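Local coordinates for phosphatidylinositol transfer protein SFH5 (Saccharomyces cerevisiae, PDB 6W32) that binds and transfers phosphatidylinositol between membranes, regulates phosphatidylinositol 4,5-bisphosphate at the plasma membrane, and binds heme b, at residues E35-Y40 / D91-R96; K76-E81 / Y211-L216; V109-L114 / K145-N150; I119-A124 / N275-Q280. All blocks are in the same frame, centred on the assembly; numbering follows the deposited sequence.

Overall arrangement
The four contacts illustrate how distant parts of a CRAL-TRIO protein are joined, some beside the heme pocket and some far from it. Interactions 1 and 2, with centres 17 Å apart, bind the N-terminal helices to one another and to the loop before strand 216-222; they touch directly, the Trp95 ring lying stacked with that of Tyr211. Interactions 3 and 4, with centres 23 Å apart and nearest atoms about 7 Å apart, lie on the opposite side of the chain's centre from interaction 2. Interaction 3 is nearest the cofactor, its Phe148 touching the heme, whereas the side chain of Ile119 in interaction 4 is about 13 Å from it. Along the chain, interaction 3 is nested within the loop that interaction 2 closes.

Interaction 1 (E35-Y40 / D91-R96); sequences EKCAGY and DILNWR
Lys36 meets Asn94 through its backbone, the carbonyl O lying 3.6 Å from Asn94 ND2. One residue on, Cys37 settles beside helix 82-98 at the point where the two backbones are closest. Its CA lies 3.2 Å from Asn94 OD1, and its SG, beside the backbone N (chi1 -60°), packs against CB and CD1 of Leu93. The chain then turns through Ala38 and Gly39, both with positive phi, which brings Tyr40 back over the same helix. Tyr40 O sits 3.4 Å from Leu93 CD1. Tyr40 CG stands anti to the backbone N (chi1 -171°), directed to helix 82-98. The side chains of Tyr40 and Arg96 cross at about a right angle, Tyr40 CE2 approaching Arg96 CB at 3.5 Å. Their polar ends find partners elsewhere: Tyr40 OH bonds to Glu42, and the Arg96 guanidinium forms salt bridges with Glu42 and Glu163. This contact, made without a hydrogen bond across it, seats the turn that follows helix 16-36 on helix 82-98, whose Ile92 and Trp95 touch helix 195-211.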
loop_
_atom_site.group_PDB
_atom_site.type_symbol
_atom_site.label_atom_id
_atom_site.label_comp_id
_atom_site.label_asym_id
_atom_site.label_seq_id
_atom_site.Cartn_x
_atom_site.Cartn_y
_atom_site.Cartn_z
ATOM N N GLU A 35 4.561 24.295 10.026
ATOM C CA GLU A 35 4.540 24.472 11.474
ATOM C C GLU A 35 4.529 23.157 12.261
ATOM O O GLU A 35 4.871 23.165 13.447
ATOM C CB GLU A 35 3.312 25.297 11.883
ATOM C CG GLU A 35 3.247 26.721 11.307
ATOM C CD GLU A 35 3.070 27.798 12.405
ATOM O OE1 GLU A 35 2.245 27.587 13.345
ATOM O OE2 GLU A 35 3.775 28.844 12.331
ATOM N N LYS A 36 4.041 22.039 11.695
ATOM C CA LYS A 36 3.749 20.857 12.526
ATOM C C LYS A 36 4.247 19.563 11.927
ATOM O O LYS A 36 4.263 18.549 12.636
ATOM C CB LYS A 36 2.242 20.669 12.784
ATOM C CG LYS A 36 1.493 21.856 13.288
ATOM C CD LYS A 36 0.972 21.671 14.722
ATOM C CE LYS A 36 1.020 23.037 15.470
ATOM N NZ LYS A 36 1.071 22.941 16.964
ATOM N N CYS A 37 4.522 19.562 10.626
ATOM C CA CYS A 37 5.098 18.402 9.953
ATOM C C CYS A 37 6.596 18.552 9.704
ATOM O O CYS A 37 7.232 17.655 9.148
ATOM C CB CYS A 37 4.371 18.135 8.633
ATOM S SG CYS A 37 2.603 17.803 8.806
ATOM N N ALA A 38 7.155 19.686 10.109
ATOM C CA ALA A 38 8.477 20.063 9.687
ATOM C C ALA A 38 8.595 19.950 8.167
ATOM O O ALA A 38 9.395 19.170 7.691
ATOM C CB ALA A 38 9.600 19.347 10.395
ATOM N N GLY A 39 7.829 20.730 7.369
ATOM C CA GLY A 39 8.183 21.050 5.967
ATOM C C GLY A 39 8.366 19.838 5.062
ATOM O O GLY A 39 8.521 19.994 3.854
ATOM N N TYR A 40 8.165 18.637 5.596
ATOM C CA TYR A 40 8.182 17.450 4.760
ATOM C C TYR A 40 6.840 17.299 4.050
ATOM O O TYR A 40 5.799 17.296 4.701
ATOM C CB TYR A 40 8.467 16.226 5.608
ATOM C CG TYR A 40 8.724 14.973 4.844
ATOM C CD1 TYR A 40 10.004 14.633 4.490
ATOM C CD2 TYR A 40 7.679 14.125 4.497
ATOM C CE1 TYR A 40 10.252 13.486 3.793
ATOM C CE2 TYR A 40 7.908 12.972 3.818
ATOM C CZ TYR A 40 9.197 12.651 3.458
ATOM O OH TYR A 40 9.448 11.502 2.751
ATOM N N ASP A 91 0.033 13.123 11.165
ATOM C CA ASP A 91 0.600 11.844 11.583
ATOM C C ASP A 91 1.197 11.082 10.405
ATOM O O ASP A 91 2.232 10.416 10.554
ATOM C CB ASP A 91 -0.449 11.030 12.298
ATOM C CG ASP A 91 -0.980 11.755 13.489
ATOM O OD1 ASP A 91 -0.453 12.851 13.763
ATOM O OD2 ASP A 91 -1.919 11.255 14.141
ATOM N N ILE A 92 0.600 11.215 9.214
ATOM C CA ILE A 92 1.165 10.549 8.044
ATOM C C ILE A 92 2.514 11.156 7.694
ATOM O O ILE A 92 3.542 10.468 7.689
ATOM C CB ILE A 92 0.208 10.616 6.851
ATOM C CG1 ILE A 92 -0.918 9.594 7.022
ATOM C CG2 ILE A 92 0.970 10.290 5.611
ATOM C CD1 ILE A 92 -2.233 10.000 6.363
ATOM N N LEU A 93 2.531 12.459 7.414
ATOM C CA LEU A 93 3.755 13.113 6.958
ATOM C C LEU A 93 4.894 12.976 7.977
ATOM O O LEU A 93 6.056 12.804 7.601
ATOM C CB LEU A 93 3.462 14.583 6.670
ATOM C CG LEU A 93 2.692 14.831 5.381
ATOM C CD1 LEU A 93 2.523 16.311 5.122
ATOM C CD2 LEU A 93 3.372 14.133 4.206
ATOM N N ASN A 94 4.601 13.066 9.269
ATOM C CA ASN A 94 5.677 12.891 10.236
ATOM C C ASN A 94 6.236 11.481 10.155
ATOM O O ASN A 94 7.452 11.284 10.116
ATOM C CB ASN A 94 5.189 13.184 11.654
ATOM C CG ASN A 94 5.030 14.668 11.927
ATOM O OD1 ASN A 94 5.615 15.520 11.248
ATOM N ND2 ASN A 94 4.208 14.984 12.925
ATOM N N TRP A 95 5.354 10.484 10.140
ATOM C CA TRP A 95 5.790 9.098 9.991
ATOM C C TRP A 95 6.628 8.912 8.718
ATOM O O TRP A 95 7.642 8.192 8.724
ATOM C CB TRP A 95 4.550 8.190 10.010
ATOM C CG TRP A 95 4.817 6.735 9.926
ATOM C CD1 TRP A 95 4.999 5.855 10.967
ATOM C CD2 TRP A 95 4.890 5.964 8.733
ATOM N NE1 TRP A 95 5.213 4.577 10.486
ATOM C CE2 TRP A 95 5.154 4.618 9.116
ATOM C CE3 TRP A 95 4.763 6.275 7.382
ATOM C CZ2 TRP A 95 5.290 3.592 8.186
ATOM C CZ3 TRP A 95 4.907 5.263 6.462
ATOM C CH2 TRP A 95 5.162 3.927 6.865
ATOM N N ARG A 96 6.244 9.581 7.624
ATOM C CA ARG A 96 7.023 9.437 6.399
ATOM C C ARG A 96 8.442 9.951 6.575
ATOM O O ARG A 96 9.354 9.465 5.907
ATOM C CB ARG A 96 6.360 10.168 5.225
ATOM C CG ARG A 96 4.892 9.848 4.969
ATOM C CD ARG A 96 4.718 8.654 4.103
ATOM N NE ARG A 96 5.212 8.803 2.733
ATOM C CZ ARG A 96 4.980 7.887 1.785
ATOM N NH1 ARG A 96 4.262 6.811 2.090
ATOM N NH2 ARG A 96 5.458 8.009 0.552
#

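Interaction 2 (K76-E81 / Y211-L216); sequences KAYQFE and YYPELL
Ala77 and Glu214 bring the end of helix 64-77 against the loop that leads into strand 216-222. The helix closes in a Schellman motif, with Gln79 as the C-prime residue, and a type I' turn from Tyr78 to Glu81 carries the chain to helix 82-98. Apolar packing forms the centre of the contact. Ala77 CB touches both loop residues, 3.5 Å from Glu214 CG and 3.9 Å from Pro213 CB. Beside it, the Tyr78 side chain crosses Pro213 at about a right angle and packs CE2 4.1 Å from Pro213 CG, with the hydroxyl also near that carbon. Lys76 and Glu214 likewise cross at about a right angle. Their salt bridge is long, Lys76 NZ lying 3.8 Å from Glu214 OE2, so the charged ends are farther apart than the lysine's aliphatic part is from the carboxylate. Glu214 OE1 is hydrogen-bonded to Tyr178 OH, while Glu214 O accepts from Lys73 NZ, a second link between this loop and helix 64-77. The contact therefore joins an N-terminal helix to the CRAL-TRIO domain at the surface. The bend of the Glu214 chain at chi2 (-57°) places CD near the lysine, where OE1 lies 3.3 Å from Lys76 CD.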
loop_
_atom_site.group_PDB
_atom_site.type_symbol
_atom_site.label_atom_id
_atom_site.label_comp_id
_atom_site.label_asym_id
_atom_site.label_seq_id
_atom_site.Cartn_x
_atom_site.Cartn_y
_atom_site.Cartn_z
ATOM N N LYS A 76 -11.890 11.940 1.998
ATOM C CA LYS A 76 -12.753 10.767 1.905
ATOM C C LYS A 76 -12.443 9.772 3.009
ATOM O O LYS A 76 -13.346 9.205 3.636
ATOM C CB LYS A 76 -12.566 10.122 0.550
ATOM C CG LYS A 76 -13.706 9.223 0.117
ATOM C CD LYS A 76 -13.290 8.067 -0.823
ATOM C CE LYS A 76 -14.327 6.917 -0.763
ATOM N NZ LYS A 76 -14.990 6.756 0.598
ATOM N N ALA A 77 -11.165 9.566 3.279
ATOM C CA ALA A 77 -10.767 8.631 4.317
ATOM C C ALA A 77 -11.296 9.028 5.693
ATOM O O ALA A 77 -11.578 8.168 6.532
ATOM C CB ALA A 77 -9.243 8.550 4.338
ATOM N N TYR A 78 -11.395 10.313 5.970
ATOM C CA TYR A 78 -11.727 10.755 7.316
ATOM C C TYR A 78 -13.080 11.457 7.303
ATOM O O TYR A 78 -13.387 12.297 8.154
ATOM C CB TYR A 78 -10.579 11.607 7.894
ATOM C CG TYR A 78 -9.315 10.780 8.017
ATOM C CD1 TYR A 78 -9.164 9.861 9.043
ATOM C CD2 TYR A 78 -8.314 10.856 7.061
ATOM C CE1 TYR A 78 -8.044 9.051 9.138
ATOM C CE2 TYR A 78 -7.170 10.053 7.142
ATOM C CZ TYR A 78 -7.043 9.146 8.184
ATOM O OH TYR A 78 -5.910 8.343 8.283
ATOM N N GLN A 79 -13.896 11.096 6.312
ATOM C CA GLN A 79 -15.318 11.408 6.299
ATOM C C GLN A 79 -15.551 12.913 6.240
ATOM O O GLN A 79 -16.564 13.426 6.709
ATOM C CB GLN A 79 -16.026 10.762 7.500
ATOM C CG GLN A 79 -16.131 9.250 7.339
ATOM C CD GLN A 79 -16.664 8.517 8.571
ATOM O OE1 GLN A 79 -17.790 8.764 9.031
ATOM N NE2 GLN A 79 -15.854 7.592 9.106
ATOM N N PHE A 80 -14.595 13.633 5.676
ATOM C CA PHE A 80 -14.708 15.073 5.518
ATOM C C PHE A 80 -14.898 15.772 6.851
ATOM O O PHE A 80 -15.508 16.839 6.910
ATOM C CB PHE A 80 -15.842 15.437 4.562
ATOM C CG PHE A 80 -15.509 15.190 3.131
ATOM C CD1 PHE A 80 -14.923 16.176 2.371
ATOM C CD2 PHE A 80 -15.757 13.956 2.554
ATOM C CE1 PHE A 80 -14.599 15.952 1.057
ATOM C CE2 PHE A 80 -15.440 13.723 1.232
ATOM C CZ PHE A 80 -14.863 14.720 0.480
ATOM N N GLU A 81 -14.403 15.171 7.929
ATOM C CA GLU A 81 -14.336 15.850 9.214
ATOM C C GLU A 81 -13.005 16.587 9.274
ATOM O O GLU A 81 -11.941 15.966 9.405
ATOM C CB GLU A 81 -14.461 14.877 10.373
ATOM C CG GLU A 81 -15.480 13.834 10.263
ATOM C CD GLU A 81 -15.047 12.643 11.069
ATOM O OE1 GLU A 81 -15.009 12.770 12.322
ATOM O OE2 GLU A 81 -14.686 11.604 10.456
ATOM N N TYR A 211 -1.642 4.846 8.164
ATOM C CA TYR A 211 -0.859 5.670 7.248
ATOM C C TYR A 211 -1.087 5.362 5.783
ATOM O O TYR A 211 -0.599 6.097 4.931
ATOM C CB TYR A 211 0.647 5.533 7.527
ATOM C CG TYR A 211 0.997 5.710 8.979
ATOM C CD1 TYR A 211 0.809 6.920 9.607
ATOM C CD2 TYR A 211 1.489 4.652 9.726
ATOM C CE1 TYR A 211 1.113 7.089 10.948
ATOM C CE2 TYR A 211 1.774 4.801 11.079
ATOM C CZ TYR A 211 1.590 6.028 11.684
ATOM O OH TYR A 211 1.881 6.213 13.015
ATOM N N TYR A 212 -1.811 4.350 5.455
ATOM C CA TYR A 212 -2.037 4.240 4.030
ATOM C C TYR A 212 -3.542 4.177 3.703
ATOM O O TYR A 212 -3.912 3.360 2.854
ATOM C CB TYR A 212 -1.324 2.996 3.492
ATOM C CG TYR A 212 0.164 3.095 3.433
ATOM C CD1 TYR A 212 0.800 3.365 2.234
ATOM C CD2 TYR A 212 0.955 2.871 4.562
ATOM C CE1 TYR A 212 2.181 3.433 2.151
ATOM C CE2 TYR A 212 2.365 2.947 4.485
ATOM C CZ TYR A 212 2.957 3.217 3.270
ATOM O OH TYR A 212 4.323 3.272 3.150
ATOM N N PRO A 213 -4.417 5.035 4.227
ATOM C CA PRO A 213 -5.829 4.833 4.001
ATOM C C PRO A 213 -6.182 5.142 2.550
ATOM O O PRO A 213 -5.480 5.866 1.842
ATOM C CB PRO A 213 -6.449 5.835 4.930
ATOM C CG PRO A 213 -5.536 6.975 4.897
ATOM C CD PRO A 213 -4.164 6.445 4.475
ATOM N N GLU A 214 -7.330 4.623 2.118
ATOM C CA GLU A 214 -7.885 4.949 0.806
ATOM C C GLU A 214 -6.934 4.601 -0.331
ATOM O O GLU A 214 -6.896 5.292 -1.354
ATOM C CB GLU A 214 -8.303 6.406 0.688
ATOM C CG GLU A 214 -9.633 6.726 1.380
ATOM C CD GLU A 214 -10.837 5.890 0.881
ATOM O OE1 GLU A 214 -11.018 5.787 -0.362
ATOM O OE2 GLU A 214 -11.607 5.364 1.740
ATOM N N LEU A 215 -6.189 3.498 -0.172
ATOM C CA LEU A 215 -5.355 2.979 -1.252
ATOM C C LEU A 215 -5.651 1.536 -1.640
ATOM O O LEU A 215 -5.149 1.086 -2.671
ATOM C CB LEU A 215 -3.860 3.093 -0.893
ATOM C CG LEU A 215 -3.438 4.555 -0.821
ATOM C CD1 LEU A 215 -2.218 4.731 0.068
ATOM C CD2 LEU A 215 -3.219 5.168 -2.213
ATOM N N LEU A 216 -6.433 0.796 -0.866
ATOM C CA LEU A 216 -6.763 -0.584 -1.229
ATOM C C LEU A 216 -8.113 -0.603 -1.913
ATOM O O LEU A 216 -9.053 0.045 -1.442
ATOM C CB LEU A 216 -6.808 -1.479 0.009
ATOM C CG LEU A 216 -6.847 -2.976 -0.142
ATOM C CD1 LEU A 216 -5.562 -3.447 -0.666
ATOM C CD2 LEU A 216 -7.116 -3.647 1.197
#

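Interaction 3 (V109-L114 / K145-N150); sequences VHNTEL and KELFQN
Leu114 and Leu147 mark the closest approach of the two backbones, their CA atoms 8.0 Å apart, so side chains bridge the interval. Segment 109-114 enters helix 112-115 at Asn111, the N-cap, whose OD1 accepts a weak capping bond from Glu113 N; residues 146-149 have helical backbone angles without the regular bonds. One methyl group dominates the meeting. Leu147 CD2 lies 3.5 Å from Glu113 CG, which stands between its own backbone N and carbonyl carbon (chi1 54°). The same methyl is 3.7 Å from Asn111 OD1 and 3.8 Å from Leu114 CG, while the Leu114 and Leu147 side chains slide past each other in opposite directions. At the margin, Glu113 OE2 and Glu146 OE2 come within 3.9 Å, a pairing of like charges that the salt bridge from Lys144 NZ to Glu113 OE1 probably eases. Phe148, beside Leu147 in sequence, touches the heme. Within the fold, helix 112-115 is thus joined to the loop preceding helix 151-166; Leu114 also packs on Phe154 and Tyr157 of that helix, and Phe148 reaches helix 195-211.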
loop_
_atom_site.group_PDB
_atom_site.type_symbol
_atom_site.label_atom_id
_atom_site.label_comp_id
_atom_site.label_asym_id
_atom_site.label_seq_id
_atom_site.Cartn_x
_atom_site.Cartn_y
_atom_site.Cartn_z
ATOM N N VAL A 109 18.538 -2.959 2.208
ATOM C CA VAL A 109 18.700 -4.345 1.802
ATOM C C VAL A 109 17.800 -5.189 2.676
ATOM O O VAL A 109 17.633 -4.909 3.867
ATOM C CB VAL A 109 20.169 -4.804 1.880
ATOM C CG1 VAL A 109 21.033 -3.894 1.029
ATOM C CG2 VAL A 109 20.674 -4.810 3.314
ATOM N N HIS A 110 17.176 -6.199 2.082
ATOM C CA HIS A 110 16.229 -7.023 2.820
ATOM C C HIS A 110 16.613 -8.477 2.692
ATOM O O HIS A 110 17.072 -8.900 1.629
ATOM C CB HIS A 110 14.793 -6.821 2.326
ATOM C CG HIS A 110 14.320 -5.417 2.463
ATOM N ND1 HIS A 110 14.089 -4.833 3.691
ATOM C CD2 HIS A 110 14.090 -4.459 1.532
ATOM C CE1 HIS A 110 13.718 -3.576 3.505
ATOM N NE2 HIS A 110 13.707 -3.327 2.204
ATOM N N ASN A 111 16.404 -9.227 3.774
ATOM C CA ASN A 111 16.665 -10.657 3.781
ATOM C C ASN A 111 16.210 -11.290 2.469
ATOM O O ASN A 111 15.148 -10.959 1.935
ATOM C CB ASN A 111 15.965 -11.297 4.981
ATOM C CG ASN A 111 16.263 -12.785 5.116
ATOM O OD1 ASN A 111 15.955 -13.564 4.218
ATOM N ND2 ASN A 111 16.870 -13.182 6.241
ATOM N N THR A 112 17.062 -12.158 1.919
ATOM C CA THR A 112 16.872 -12.612 0.545
ATOM C C THR A 112 15.647 -13.515 0.404
ATOM O O THR A 112 14.860 -13.361 -0.547
ATOM C CB THR A 112 18.147 -13.304 0.062
ATOM O OG1 THR A 112 18.606 -14.222 1.068
ATOM C CG2 THR A 112 19.241 -12.266 -0.204
ATOM N N GLU A 113 15.434 -14.432 1.354
ATOM C CA GLU A 113 14.249 -15.277 1.236
ATOM C C GLU A 113 12.957 -14.469 1.324
ATOM O O GLU A 113 11.896 -14.990 0.958
ATOM C CB GLU A 113 14.258 -16.418 2.277
ATOM C CG GLU A 113 14.436 -16.017 3.745
ATOM C CD GLU A 113 15.348 -16.981 4.560
ATOM O OE1 GLU A 113 15.450 -18.166 4.172
ATOM O OE2 GLU A 113 15.959 -16.559 5.582
ATOM N N LEU A 114 13.025 -13.206 1.754
ATOM C CA LEU A 114 11.847 -12.346 1.791
ATOM C C LEU A 114 11.533 -11.775 0.413
ATOM O O LEU A 114 10.380 -11.839 -0.039
ATOM C CB LEU A 114 12.048 -11.228 2.815
ATOM C CG LEU A 114 11.543 -11.610 4.208
ATOM C CD1 LEU A 114 11.516 -10.434 5.103
ATOM C CD2 LEU A 114 10.140 -12.206 4.101
ATOM N N LYS A 145 10.339 -19.707 10.358
ATOM C CA LYS A 145 9.780 -18.804 11.356
ATOM C C LYS A 145 10.853 -18.097 12.165
ATOM O O LYS A 145 10.655 -17.839 13.359
ATOM C CB LYS A 145 8.817 -19.558 12.274
ATOM C CG LYS A 145 7.857 -20.466 11.515
ATOM C CD LYS A 145 6.417 -20.356 12.029
ATOM C CE LYS A 145 5.529 -21.300 11.260
ATOM N NZ LYS A 145 4.182 -20.739 10.958
ATOM N N GLU A 146 11.990 -17.789 11.544
ATOM C CA GLU A 146 12.965 -16.846 12.093
ATOM C C GLU A 146 12.853 -15.459 11.471
ATOM O O GLU A 146 13.206 -14.469 12.118
ATOM C CB GLU A 146 14.395 -17.377 11.906
ATOM C CG GLU A 146 14.887 -17.412 10.452
ATOM C CD GLU A 146 14.594 -18.732 9.734
ATOM O OE1 GLU A 146 14.011 -19.658 10.359
ATOM O OE2 GLU A 146 14.960 -18.836 8.537
ATOM N N LEU A 147 12.352 -15.371 10.234
ATOM C CA LEU A 147 12.022 -14.083 9.631
ATOM C C LEU A 147 11.055 -13.282 10.482
ATOM O O LEU A 147 10.959 -12.064 10.316
ATOM C CB LEU A 147 11.406 -14.287 8.248
ATOM C CG LEU A 147 12.261 -15.131 7.305
ATOM C CD1 LEU A 147 11.390 -16.041 6.466
ATOM C CD2 LEU A 147 13.120 -14.227 6.431
ATOM N N PHE A 148 10.328 -13.937 11.378
ATOM C CA PHE A 148 9.315 -13.268 12.169
ATOM C C PHE A 148 9.811 -12.845 13.547
ATOM O O PHE A 148 9.133 -12.058 14.218
ATOM C CB PHE A 148 8.084 -14.182 12.280
ATOM C CG PHE A 148 7.495 -14.558 10.945
ATOM C CD1 PHE A 148 7.554 -15.864 10.485
ATOM C CD2 PHE A 148 6.894 -13.595 10.147
ATOM C CE1 PHE A 148 7.009 -16.214 9.235
ATOM C CE2 PHE A 148 6.366 -13.918 8.915
ATOM C CZ PHE A 148 6.418 -15.235 8.450
ATOM N N GLN A 149 10.983 -13.317 13.978
ATOM C CA GLN A 149 11.506 -12.883 15.269
ATOM C C GLN A 149 12.024 -11.456 15.199
ATOM O O GLN A 149 11.863 -10.696 16.157
ATOM C CB GLN A 149 12.628 -13.806 15.736
ATOM C CG GLN A 149 12.250 -15.218 16.098
ATOM C CD GLN A 149 13.469 -16.140 16.075
ATOM O OE1 GLN A 149 14.601 -15.695 15.846
ATOM N NE2 GLN A 149 13.243 -17.430 16.308
ATOM N N ASN A 150 12.680 -11.070 14.103
ATOM C CA ASN A 150 13.088 -9.674 13.962
ATOM C C ASN A 150 11.937 -8.981 13.258
ATOM O O ASN A 150 11.854 -8.927 12.029
ATOM C CB ASN A 150 14.419 -9.530 13.223
ATOM C CG ASN A 150 14.990 -8.081 13.283
ATOM O OD1 ASN A 150 14.426 -7.184 13.942
ATOM N ND2 ASN A 150 16.103 -7.859 12.574
#

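Interaction 4 (I119-A124 / N275-Q280); sequences ILTFDA and NNLTKQ
Ile119 and Thr121 receive Leu277 in a buried apolar contact between the first strand of the mixed sheet and a short, weakly bonded helix. Both strand side chains leave the backbone toward the helix, as alternate residues of a strand do. Ile119 CG2 makes the tightest approach, 3.6 Å from Leu277 CD1, with the two side chains meeting obliquely. The same leucine methyl lies 4.0 Å from Thr121 CG2, here with the side chains at about a right angle. Leu277 CG stands anti to its backbone N (chi1 -176°), which turns it to the strand; CD1 meets the CG2 methyls of both strand residues. Thr121 CG2 further lies 4.1 Å from Gln280 O.

Polar bonds surround this apolar centre. At the start of the helix, the N-cap Asn276 accepts a bond from Lys279 N through OD1; at 3.1 Å, with an N-H...O angle of 161°, it is fairly straight, although the donor stands above the carbonyl plane. Thr121 OG1 accepts a hydrogen bond from Trp135 NE1, and Gln280 NE2 donates to Asp262 O.

Beyond these, Leu277 packs on Trp135 of strand 132-136 and on Tyr268 of helix 265-268. Strand 118-122, at one edge of the mixed sheet, pairs antiparallel with strand 132-136, while Leu120 forms a backbone bond with Val282 just after helix 277-280.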
loop_
_atom_site.group_PDB
_atom_site.type_symbol
_atom_site.label_atom_id
_atom_site.label_comp_id
_atom_site.label_asym_id
_atom_site.label_seq_id
_atom_site.Cartn_x
_atom_site.Cartn_y
_atom_site.Cartn_z
ATOM N N ILE A 119 5.936 -10.337 -4.853
ATOM C CA ILE A 119 5.784 -10.242 -6.300
ATOM C C ILE A 119 4.912 -9.035 -6.602
ATOM O O ILE A 119 3.909 -8.797 -5.919
ATOM C CB ILE A 119 5.147 -11.518 -6.895
ATOM C CG1 ILE A 119 6.057 -12.721 -6.680
ATOM C CG2 ILE A 119 4.869 -11.333 -8.373
ATOM C CD1 ILE A 119 7.502 -12.404 -6.918
ATOM N N LEU A 120 5.279 -8.291 -7.640
ATOM C CA LEU A 120 4.596 -7.055 -7.993
ATOM C C LEU A 120 4.292 -7.090 -9.485
ATOM O O LEU A 120 5.214 -7.240 -10.291
ATOM C CB LEU A 120 5.468 -5.852 -7.625
ATOM C CG LEU A 120 5.082 -4.547 -8.303
ATOM C CD1 LEU A 120 3.646 -4.149 -7.924
ATOM C CD2 LEU A 120 6.060 -3.447 -7.947
ATOM N N THR A 121 3.007 -6.966 -9.857
ATOM C CA THR A 121 2.593 -7.088 -11.254
ATOM C C THR A 121 1.650 -5.967 -11.661
ATOM O O THR A 121 0.897 -5.436 -10.849
ATOM C CB THR A 121 1.882 -8.406 -11.536
ATOM O OG1 THR A 121 0.527 -8.318 -11.073
ATOM C CG2 THR A 121 2.575 -9.546 -10.841
ATOM N N PHE A 122 1.673 -5.636 -12.940
ATOM C CA PHE A 122 0.836 -4.571 -13.460
ATOM C C PHE A 122 0.279 -4.984 -14.808
ATOM O O PHE A 122 1.002 -5.534 -15.639
ATOM C CB PHE A 122 1.613 -3.267 -13.602
ATOM C CG PHE A 122 0.799 -2.146 -14.162
ATOM C CD1 PHE A 122 1.010 -1.698 -15.444
ATOM C CD2 PHE A 122 -0.180 -1.533 -13.399
ATOM C CE1 PHE A 122 0.264 -0.663 -15.963
ATOM C CE2 PHE A 122 -0.936 -0.485 -13.909
ATOM C CZ PHE A 122 -0.711 -0.056 -15.193
ATOM N N ASP A 123 -1.005 -4.716 -15.018
ATOM C CA ASP A 123 -1.759 -5.151 -16.198
ATOM C C ASP A 123 -2.405 -3.903 -16.792
ATOM O O ASP A 123 -3.482 -3.478 -16.353
ATOM C CB ASP A 123 -2.799 -6.202 -15.834
ATOM C CG ASP A 123 -3.795 -6.461 -16.949
ATOM O OD1 ASP A 123 -3.481 -6.199 -18.131
ATOM O OD2 ASP A 123 -4.899 -6.964 -16.648
ATOM N N ALA A 124 -1.732 -3.329 -17.796
ATOM C CA ALA A 124 -2.175 -2.067 -18.371
ATOM C C ALA A 124 -3.632 -2.120 -18.801
ATOM O O ALA A 124 -4.316 -1.085 -18.812
ATOM C CB ALA A 124 -1.290 -1.706 -19.557
ATOM N N ASN A 275 3.049 -16.680 -19.325
ATOM C CA ASN A 275 3.975 -16.646 -18.206
ATOM C C ASN A 275 3.238 -16.766 -16.877
ATOM O O ASN A 275 2.130 -16.247 -16.710
ATOM C CB ASN A 275 4.862 -15.378 -18.236
ATOM C CG ASN A 275 4.155 -14.163 -18.774
ATOM O OD1 ASN A 275 2.951 -14.038 -18.653
ATOM N ND2 ASN A 275 4.907 -13.260 -19.390
ATOM N N ASN A 276 3.871 -17.471 -15.943
ATOM C CA ASN A 276 3.384 -17.641 -14.583
ATOM C C ASN A 276 3.693 -16.381 -13.761
ATOM O O ASN A 276 4.226 -15.389 -14.270
ATOM C CB ASN A 276 4.018 -18.884 -13.970
ATOM C CG ASN A 276 5.542 -18.757 -13.851
ATOM O OD1 ASN A 276 6.157 -17.827 -14.405
ATOM N ND2 ASN A 276 6.155 -19.680 -13.109
ATOM N N LEU A 277 3.389 -16.434 -12.457
ATOM C CA LEU A 277 3.557 -15.276 -11.590
ATOM C C LEU A 277 5.001 -14.791 -11.560
ATOM O O LEU A 277 5.248 -13.577 -11.580
ATOM C CB LEU A 277 3.104 -15.623 -10.184
ATOM C CG LEU A 277 3.135 -14.478 -9.187
ATOM C CD1 LEU A 277 2.247 -13.361 -9.720
ATOM C CD2 LEU A 277 2.615 -15.019 -7.868
ATOM N N THR A 278 5.972 -15.719 -11.490
ATOM C CA THR A 278 7.385 -15.317 -11.469
ATOM C C THR A 278 7.758 -14.563 -12.727
ATOM O O THR A 278 8.428 -13.533 -12.671
ATOM C CB THR A 278 8.325 -16.517 -11.352
ATOM O OG1 THR A 278 7.940 -17.384 -10.276
ATOM C CG2 THR A 278 9.740 -16.015 -11.114
ATOM N N LYS A 279 7.341 -15.059 -13.875
ATOM C CA LYS A 279 7.671 -14.366 -15.103
ATOM C C LYS A 279 6.857 -13.100 -15.284
ATOM O O LYS A 279 7.184 -12.301 -16.161
ATOM C CB LYS A 279 7.474 -15.285 -16.315
ATOM C CG LYS A 279 8.441 -16.478 -16.435
ATOM C CD LYS A 279 9.509 -16.285 -17.543
ATOM C CE LYS A 279 10.512 -17.474 -17.590
ATOM N NZ LYS A 279 11.609 -17.437 -18.649
ATOM N N GLN A 280 5.811 -12.890 -14.484
ATOM C CA GLN A 280 5.002 -11.683 -14.626
ATOM C C GLN A 280 5.540 -10.519 -13.801
ATOM O O GLN A 280 5.114 -9.379 -14.005
ATOM C CB GLN A 280 3.548 -11.984 -14.244
ATOM C CG GLN A 280 2.531 -11.643 -15.323
ATOM C CD GLN A 280 1.117 -11.983 -14.917
ATOM O OE1 GLN A 280 0.884 -12.972 -14.226
ATOM N NE2 GLN A 280 0.158 -11.152 -15.332
#